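Local coordinates for protein dehydroascorbate reductase (Chlamydomonas reinhardtii, PDB 5XFT) that probably reduces dehydroascorbate to ascorbate at the expense of two glutathione molecules, as a member of the DHAR family of the glutathione S-transferase superfamily, at residues Glu32-Tyr38 and Glu196-Val200. Residues are numbered along the deposited sequence; the frame is centred on the assembly and turned at random.
Sequences EAKKLPY and EWQHV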
loop_
_atom_site.group_PDB
_atom_site.type_symbol
_atom_site.label_atom_id
_atom_site.label_comp_id
_atom_site.label_asym_id
_atom_site.label_seq_id
_atom_site.Cartn_x
_atom_site.Cartn_y
_atom_site.Cartn_z
ATOM N N GLU A 32 9.300 1.325 -7.558
ATOM C CA GLU A 32 8.976 0.959 -8.933
ATOM C C GLU A 32 8.611 2.186 -9.762
ATOM O O GLU A 32 8.971 2.276 -10.944
ATOM C CB GLU A 32 7.831 -0.050 -8.941
ATOM C CG GLU A 32 8.211 -1.416 -8.407
ATOM C CD GLU A 32 8.996 -2.228 -9.416
ATOM O OE1 GLU A 32 8.877 -1.938 -10.627
ATOM O OE2 GLU A 32 9.739 -3.147 -9.000
ATOM N N ALA A 33 7.892 3.138 -9.158
ATOM C CA ALA A 33 7.453 4.320 -9.890
ATOM C C ALA A 33 8.631 5.178 -10.334
ATOM O O ALA A 33 8.593 5.765 -11.423
ATOM C CB ALA A 33 6.493 5.145 -9.032
ATOM N N LYS A 34 9.673 5.263 -9.513
ATOM C CA LYS A 34 10.892 5.972 -9.865
ATOM C C LYS A 34 11.915 5.090 -10.568
ATOM O O LYS A 34 13.049 5.531 -10.779
ATOM C CB LYS A 34 11.520 6.594 -8.617
ATOM C CG LYS A 34 10.624 7.595 -7.925
ATOM C CD LYS A 34 11.075 7.877 -6.504
ATOM C CE LYS A 34 10.850 9.342 -6.148
ATOM N NZ LYS A 34 11.424 10.246 -7.189
ATOM N N LYS A 35 11.542 3.860 -10.929
ATOM C CA LYS A 35 12.427 2.930 -11.639
ATOM C C LYS A 35 13.776 2.781 -10.939
ATOM O O LYS A 35 14.796 2.521 -11.578
ATOM C CB LYS A 35 12.619 3.356 -13.095
ATOM C CG LYS A 35 11.321 3.677 -13.808
ATOM C CD LYS A 35 11.414 3.422 -15.304
ATOM C CE LYS A 35 10.284 4.138 -16.030
ATOM N NZ LYS A 35 8.957 3.541 -15.672
ATOM N N LEU A 36 13.792 2.968 -9.605
ATOM C CA LEU A 36 15.011 2.771 -8.834
ATOM C C LEU A 36 15.202 1.288 -8.536
ATOM O O LEU A 36 14.239 0.593 -8.197
ATOM C CB LEU A 36 14.960 3.557 -7.529
ATOM C CG LEU A 36 15.033 5.071 -7.690
ATOM C CD1 LEU A 36 14.523 5.758 -6.442
ATOM C CD2 LEU A 36 16.461 5.484 -7.976
ATOM N N PRO A 37 16.420 0.778 -8.664
ATOM C CA PRO A 37 16.656 -0.632 -8.345
ATOM C C PRO A 37 16.674 -0.861 -6.842
ATOM O O PRO A 37 17.040 0.014 -6.052
ATOM C CB PRO A 37 18.025 -0.915 -8.973
ATOM C CG PRO A 37 18.722 0.413 -8.935
ATOM C CD PRO A 37 17.645 1.464 -9.115
ATOM N N TYR A 38 16.268 -2.061 -6.451
ATOM C CA TYR A 38 16.226 -2.428 -5.046
ATOM C C TYR A 38 16.301 -3.943 -4.949
ATOM O O TYR A 38 16.100 -4.662 -5.931
ATOM C CB TYR A 38 14.956 -1.905 -4.374
ATOM C CG TYR A 38 13.695 -2.467 -4.988
ATOM C CD1 TYR A 38 13.078 -1.837 -6.063
ATOM C CD2 TYR A 38 13.129 -3.638 -4.502
ATOM C CE1 TYR A 38 11.935 -2.360 -6.630
ATOM C CE2 TYR A 38 11.984 -4.164 -5.060
ATOM C CZ TYR A 38 11.393 -3.522 -6.121
ATOM O OH TYR A 38 10.256 -4.054 -6.673
ATOM N N GLU A 196 4.548 -1.548 -13.008
ATOM C CA GLU A 196 4.998 -1.256 -11.651
ATOM C C GLU A 196 4.160 -2.006 -10.626
ATOM O O GLU A 196 4.694 -2.550 -9.651
ATOM C CB GLU A 196 4.945 0.248 -11.378
ATOM C CG GLU A 196 5.963 1.078 -12.144
ATOM C CD GLU A 196 5.426 1.604 -13.465
ATOM O OE1 GLU A 196 4.918 0.798 -14.281
ATOM O OE2 GLU A 196 5.502 2.834 -13.676
ATOM N N TRP A 197 2.841 -2.045 -10.834
ATOM C CA TRP A 197 1.963 -2.805 -9.954
ATOM C C TRP A 197 2.192 -4.302 -10.112
ATOM O O TRP A 197 2.220 -5.041 -9.120
ATOM C CB TRP A 197 0.510 -2.442 -10.254
ATOM C CG TRP A 197 -0.511 -3.204 -9.471
ATOM C CD1 TRP A 197 -1.049 -4.420 -9.783
ATOM C CD2 TRP A 197 -1.134 -2.791 -8.249
ATOM N NE1 TRP A 197 -1.966 -4.793 -8.825
ATOM C CE2 TRP A 197 -2.034 -3.809 -7.872
ATOM C CE3 TRP A 197 -1.014 -1.662 -7.432
ATOM C CZ2 TRP A 197 -2.808 -3.731 -6.716
ATOM C CZ3 TRP A 197 -1.787 -1.585 -6.287
ATOM C CH2 TRP A 197 -2.671 -2.614 -5.939
ATOM N N GLN A 198 2.360 -4.767 -11.355
ATOM C CA GLN A 198 2.553 -6.191 -11.605
ATOM C C GLN A 198 3.823 -6.714 -10.954
ATOM O O GLN A 198 3.888 -7.890 -10.576
ATOM C CB GLN A 198 2.599 -6.462 -13.108
ATOM C CG GLN A 198 1.288 -6.240 -13.828
ATOM C CD GLN A 198 1.418 -6.395 -15.332
ATOM O OE1 GLN A 198 2.503 -6.662 -15.852
ATOM N NE2 GLN A 198 0.309 -6.225 -16.039
ATOM N N HIS A 199 4.844 -5.868 -10.823
ATOM C CA HIS A 199 6.115 -6.356 -10.305
ATOM C C HIS A 199 6.009 -6.761 -8.843
ATOM O O HIS A 199 6.744 -7.646 -8.393
ATOM C CB HIS A 199 7.198 -5.298 -10.498
ATOM C CG HIS A 199 7.547 -5.059 -11.933
ATOM N ND1 HIS A 199 7.027 -5.820 -12.958
ATOM C CD2 HIS A 199 8.362 -4.148 -12.515
ATOM C CE1 HIS A 199 7.508 -5.388 -14.110
ATOM N NE2 HIS A 199 8.322 -4.376 -13.870
ATOM N N VAL A 200 5.096 -6.149 -8.094
ATOM C CA VAL A 200 5.066 -6.330 -6.648
ATOM C C VAL A 200 3.663 -6.694 -6.183
ATOM O O VAL A 200 3.273 -6.377 -5.056
ATOM C CB VAL A 200 5.588 -5.065 -5.939
ATOM C CG1 VAL A 200 7.078 -4.883 -6.216
ATOM C CG2 VAL A 200 4.820 -3.830 -6.406
#
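The carboxylate of Glu-32 meets the imidazole of His-199 at the ring's edge, close to the ring plane: OE1 lies 3.0 Å from CD2 of His-199, a carbon, so the two touch without a hydrogen bond between them. The planes of carboxylate and ring stand 80° apart, nearly perpendicular, and CD of Glu-32 also rests 3.7 Å from CB of His-199. The phenol of Tyr-38 has the carbonyl oxygen of Leu-36 at its edge, in plane, while its hydroxyl reaches the other oxygen of the same carboxylate. There OH of Tyr-38 donates over 2.6 Å to OE2 of Glu-32, which takes the bond on its anti lone pair, the one away from OE1. The same OH of Tyr-38 sits 3.3 Å from CG1 of Val-200. What bends the glutamate this way is chi2, at -77°, which turns its chain toward His-199 and Val-200. This is the seam of a glutathione S-transferase fold: the end of helix 22-33 and the loop into strand 38-43, in the thioredoxin-like N-terminal domain, lie against the short helix 195-199 of the all-helical C-terminal part. Helix 22-33 finishes in a Schellman motif, with Lys-35 at positive phi as its C-prime residue. Beside it the helices come close, CB of Glu-32 lying 3.8 Å from CB of Glu-196, whose CG packs against the carbonyl oxygen of Glu-32. Cutting Glu-32 back to an alanine is likely to leave the Tyr-38 hydroxyl without its acceptor and to open a gap beside the His-199 ring. Toward solvent, NZ of Lys-35 stays 4.1 Å from OE2 of Glu-196, opposite charges near each other but not paired. On the inner side, Val-200 packs onto His-25 and Leu-29 of helix 22-33, and Trp-197 turns its ring to those of His-25 and Tyr-163.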